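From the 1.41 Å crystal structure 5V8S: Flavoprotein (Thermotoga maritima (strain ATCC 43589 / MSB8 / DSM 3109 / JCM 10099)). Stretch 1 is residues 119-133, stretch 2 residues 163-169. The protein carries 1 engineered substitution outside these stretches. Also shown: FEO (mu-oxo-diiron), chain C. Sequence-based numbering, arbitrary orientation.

Stretch 1 119-133: IIASNFGKRLLEGFY
Stretch 2 163-169: HWPDTMV

Stretch 1 enters as a strand that began earlier in the chain and runs through I119 and I120, then becomes a helix from N123 to Y133. Stretch 2 opens as loop, makes a type I beta turn from W164 to T167, closed by a bond from T167 N to W164 O of 3.3 Å, and becomes a strand at M168. The turn sits against the start of the helix: the CA atoms of F124 and D166 lie 4.7 Å apart, the closest CA pair across the two stretches.

S122 holds the junction together. With phi/psi of -73/173° it is extended, whereas N123 is already helical at -58/-49°. Its chi1 is p (70°), which brings OG back to the first turn of the helix, where it accepts from G125 N at 3.0 Å as an N-cap. The same OG donates to D166 O at 2.8 Å. A serine hydroxyl suits this place because it can accept from the helix and donate to the turn at once. Water 1 adds a second link, accepting from S122 N at 3.0 Å and donating to D166 O at 3.1 Å, so one carbonyl of the turn receives both the hydroxyl and the water.

D166 has phi/psi of -90/-5° and chi1 p (69°), with chi2 at -13°. Its CB packs 3.4 Å from G125 N and its CA 3.8 Å from F124 CB, while both carboxylate oxygens are hydrogen-bonded elsewhere in the structure. Glycine suits its place at G125, since an ideal CB there would lie 3.1 Å from A121 CB.

F124 points toward the turn. Its chi1 of -128° lies between the usual wells, with chi2 at -76°, and this setting lays one ring face against P165. P165 CG stands 3.7 Å from the centroid of the F124 ring and only 6° off its normal, a CH-pi contact; P165 CB is 3.8 Å from F124 CD2. Proline fits the turn's second position, its phi of -67° and psi of -11° matching a type I turn, and its C-gamma endo ring offers CH groups to the aromatic face.

Further along the helix, at intervals of four residues, L128 and F132 also point toward stretch 2. L128 is m,t (-67°, 166°), putting CD1 4.0 Å from W164 CE3 and 3.7 Å from D166 OD2. F132 is m (-70°) with chi2 of -24°; its CZ meets W164 CH2 at 3.8 Å, that atom lying at the edge of the F132 ring. W164, m with chi2 of 7°, thus carries its broad indole along the helix, long enough to touch both residues.

At the start of the strand, M168 reaches back with chi1 p and then t,t (66°, 173°, -170°). This extended, flexible chain brings SD to 4.0 Å from S122 N and CE to 4.0 Å from A121 CA and 4.3 Å from I120 CG2. I120 is m,t.

Just before the turn, H163, p with chi2 of 101°, directs NE2 to FE1 of the mu-oxo-diiron group at 2.2 Å.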

# COMPACT_ATOMS: atom_id res chain seq x y z
N ILE A 119 -24.98 -31.59 -7.18
CA ILE A 119 -24.19 -30.49 -6.64
C ILE A 119 -25.06 -29.73 -5.65
O ILE A 119 -26.13 -29.23 -6.02
CB ILE A 119 -23.69 -29.56 -7.76
CG1 ILE A 119 -22.89 -30.36 -8.79
CG2 ILE A 119 -22.86 -28.40 -7.18
CD1 ILE A 119 -22.42 -29.54 -10.01
N ILE A 120 -24.63 -29.64 -4.39
CA ILE A 120 -25.42 -29.01 -3.34
C ILE A 120 -24.78 -27.68 -2.95
O ILE A 120 -23.57 -27.62 -2.67
CB ILE A 120 -25.54 -29.93 -2.11
CG1 ILE A 120 -26.32 -31.18 -2.48
CG2 ILE A 120 -26.21 -29.19 -0.94
CD1 ILE A 120 -26.23 -32.26 -1.45
N ALA A 121 -25.59 -26.63 -2.90
CA ALA A 121 -25.10 -25.31 -2.50
C ALA A 121 -26.25 -24.51 -1.91
O ALA A 121 -27.42 -24.91 -2.00
CB ALA A 121 -24.50 -24.57 -3.70
N SER A 122 -25.93 -23.37 -1.33
CA SER A 122 -26.97 -22.44 -0.90
C SER A 122 -27.60 -21.74 -2.12
O SER A 122 -27.15 -21.88 -3.26
CB SER A 122 -26.36 -21.38 0.01
OG SER A 122 -25.52 -20.51 -0.73
N ASN A 123 -28.66 -20.98 -1.86
CA ASN A 123 -29.32 -20.25 -2.94
C ASN A 123 -28.35 -19.31 -3.65
O ASN A 123 -28.25 -19.29 -4.89
CB ASN A 123 -30.51 -19.48 -2.39
CG ASN A 123 -31.36 -18.91 -3.48
OD1 ASN A 123 -32.08 -19.62 -4.17
ND2 ASN A 123 -31.27 -17.60 -3.67
N PHE A 124 -27.62 -18.51 -2.89
CA PHE A 124 -26.65 -17.63 -3.53
C PHE A 124 -25.51 -18.43 -4.14
O PHE A 124 -24.96 -18.04 -5.18
CB PHE A 124 -26.10 -16.63 -2.52
CG PHE A 124 -26.19 -15.22 -2.97
CD1 PHE A 124 -25.31 -14.73 -3.91
CD2 PHE A 124 -27.14 -14.38 -2.44
CE1 PHE A 124 -25.38 -13.40 -4.32
CE2 PHE A 124 -27.23 -13.06 -2.84
CZ PHE A 124 -26.34 -12.57 -3.78
N GLY A 125 -25.14 -19.54 -3.52
CA GLY A 125 -24.11 -20.39 -4.09
C GLY A 125 -24.47 -20.87 -5.49
O GLY A 125 -23.62 -20.89 -6.38
N LYS A 126 -25.72 -21.28 -5.69
CA LYS A 126 -26.15 -21.67 -7.03
C LYS A 126 -25.98 -20.53 -8.02
O LYS A 126 -25.47 -20.73 -9.13
CB LYS A 126 -27.61 -22.15 -6.97
CG LYS A 126 -28.20 -22.41 -8.33
CD LYS A 126 -29.55 -23.10 -8.19
CE LYS A 126 -30.09 -23.49 -9.55
NZ LYS A 126 -30.21 -22.29 -10.40
N ARG A 127 -26.37 -19.32 -7.64
CA ARG A 127 -26.23 -18.18 -8.53
C ARG A 127 -24.77 -17.95 -8.91
O ARG A 127 -24.46 -17.66 -10.07
CB ARG A 127 -26.82 -16.93 -7.87
CG ARG A 127 -28.33 -17.02 -7.73
CD ARG A 127 -28.87 -16.15 -6.61
NE ARG A 127 -28.52 -14.74 -6.77
CZ ARG A 127 -28.94 -13.77 -5.96
NH1 ARG A 127 -29.73 -14.06 -4.92
NH2 ARG A 127 -28.57 -12.51 -6.17
N LEU A 128 -23.86 -18.08 -7.93
CA LEU A 128 -22.45 -17.81 -8.20
C LEU A 128 -21.80 -18.93 -9.01
O LEU A 128 -20.93 -18.65 -9.84
CB LEU A 128 -21.69 -17.56 -6.89
CG LEU A 128 -22.11 -16.27 -6.17
CD1 LEU A 128 -21.60 -16.23 -4.74
CD2 LEU A 128 -21.62 -15.04 -6.95
N LEU A 129 -22.23 -20.18 -8.83
CA LEU A 129 -21.65 -21.24 -9.66
C LEU A 129 -22.01 -21.05 -11.12
O LEU A 129 -21.22 -21.37 -12.01
CB LEU A 129 -22.11 -22.61 -9.18
CG LEU A 129 -21.51 -23.09 -7.86
CD1 LEU A 129 -22.20 -24.37 -7.40
CD2 LEU A 129 -20.01 -23.31 -8.01
N GLU A 130 -23.20 -20.52 -11.38
CA GLU A 130 -23.57 -20.24 -12.76
C GLU A 130 -22.76 -19.07 -13.31
O GLU A 130 -22.23 -19.13 -14.42
CB GLU A 130 -25.05 -19.93 -12.84
CG GLU A 130 -25.49 -19.67 -14.26
CD GLU A 130 -26.94 -19.23 -14.35
OE1 GLU A 130 -27.18 -18.04 -14.69
OE2 GLU A 130 -27.82 -20.07 -14.07
N GLY A 131 -22.63 -18.00 -12.52
CA GLY A 131 -21.89 -16.84 -13.01
C GLY A 131 -20.41 -17.10 -13.21
O GLY A 131 -19.80 -16.59 -14.16
N PHE A 132 -19.79 -17.86 -12.31
CA PHE A 132 -18.36 -18.14 -12.45
C PHE A 132 -18.09 -19.16 -13.54
O PHE A 132 -17.17 -18.99 -14.34
CB PHE A 132 -17.79 -18.70 -11.14
CG PHE A 132 -17.72 -17.72 -10.00
CD1 PHE A 132 -17.66 -16.36 -10.20
CD2 PHE A 132 -17.71 -18.19 -8.71
CE1 PHE A 132 -17.59 -15.49 -9.12
CE2 PHE A 132 -17.64 -17.34 -7.64
CZ PHE A 132 -17.58 -15.99 -7.84
N TYR A 133 -18.87 -20.24 -13.56
CA TYR A 133 -18.50 -21.43 -14.32
C TYR A 133 -19.56 -21.90 -15.30
O TYR A 133 -19.30 -22.85 -16.03
CB TYR A 133 -18.20 -22.60 -13.37
CG TYR A 133 -17.18 -22.28 -12.29
CD1 TYR A 133 -15.87 -21.93 -12.62
CD2 TYR A 133 -17.52 -22.33 -10.94
CE1 TYR A 133 -14.93 -21.63 -11.64
CE2 TYR A 133 -16.60 -22.05 -9.95
CZ TYR A 133 -15.30 -21.69 -10.30
OH TYR A 133 -14.37 -21.40 -9.33
N HIS A 163 -17.58 -15.32 4.43
CA HIS A 163 -17.61 -13.85 4.35
C HIS A 163 -18.41 -13.40 3.13
O HIS A 163 -18.37 -12.24 2.76
CB HIS A 163 -16.18 -13.33 4.25
CG HIS A 163 -15.41 -13.97 3.15
ND1 HIS A 163 -15.19 -13.37 1.93
CD2 HIS A 163 -14.93 -15.23 3.04
CE1 HIS A 163 -14.54 -14.21 1.14
NE2 HIS A 163 -14.39 -15.35 1.79
N TRP A 164 -19.15 -14.31 2.50
CA TRP A 164 -19.99 -14.03 1.33
C TRP A 164 -21.42 -14.43 1.62
O TRP A 164 -21.67 -15.23 2.53
CB TRP A 164 -19.52 -14.83 0.11
CG TRP A 164 -18.34 -14.26 -0.66
CD1 TRP A 164 -17.56 -13.17 -0.34
CD2 TRP A 164 -17.85 -14.75 -1.90
NE1 TRP A 164 -16.62 -12.98 -1.32
CE2 TRP A 164 -16.78 -13.92 -2.30
CE3 TRP A 164 -18.22 -15.80 -2.74
CZ2 TRP A 164 -16.07 -14.12 -3.47
CZ3 TRP A 164 -17.51 -16.00 -3.91
CH2 TRP A 164 -16.45 -15.17 -4.27
N PRO A 165 -22.39 -13.94 0.84
CA PRO A 165 -23.79 -14.32 1.08
C PRO A 165 -24.08 -15.79 0.81
O PRO A 165 -25.17 -16.26 1.19
CB PRO A 165 -24.58 -13.42 0.13
CG PRO A 165 -23.59 -13.01 -0.92
CD PRO A 165 -22.28 -12.91 -0.21
N ASP A 166 -23.16 -16.51 0.19
CA ASP A 166 -23.40 -17.91 -0.15
C ASP A 166 -22.97 -18.88 0.94
O ASP A 166 -23.21 -20.08 0.80
CB ASP A 166 -22.70 -18.29 -1.46
CG ASP A 166 -21.17 -18.31 -1.35
OD1 ASP A 166 -20.62 -17.80 -0.35
OD2 ASP A 166 -20.53 -18.85 -2.28
N THR A 167 -22.34 -18.42 2.02
CA THR A 167 -21.64 -19.33 2.90
C THR A 167 -22.59 -20.15 3.75
O THR A 167 -23.57 -19.65 4.30
CB THR A 167 -20.63 -18.56 3.77
OG1 THR A 167 -21.27 -17.52 4.51
CG2 THR A 167 -19.65 -17.91 2.92
N MET A 168 -22.30 -21.45 3.83
CA MET A 168 -23.01 -22.37 4.69
C MET A 168 -21.99 -23.35 5.26
O MET A 168 -20.84 -23.41 4.83
CB MET A 168 -24.09 -23.13 3.90
CG MET A 168 -23.56 -24.06 2.85
SD MET A 168 -24.90 -25.05 2.14
CE MET A 168 -23.95 -26.22 1.19
N VAL A 169 -22.43 -24.13 6.24
CA VAL A 169 -21.61 -25.20 6.78
C VAL A 169 -22.43 -26.48 6.72
O VAL A 169 -23.67 -26.45 6.75
CB VAL A 169 -21.13 -24.89 8.22
CG1 VAL A 169 -20.26 -23.63 8.25
CG2 VAL A 169 -22.30 -24.71 9.15
FE1 FEO C . -13.68 -17.21 0.88
FE2 FEO C . -11.45 -19.76 1.26
O FEO C . -12.62 -18.64 0.30
O HOH W 1 -23.03 -22.55 -1.08
O HOH W 2 -11.69 -16.44 1.45
O HOH W 3 -10.60 -17.88 2.21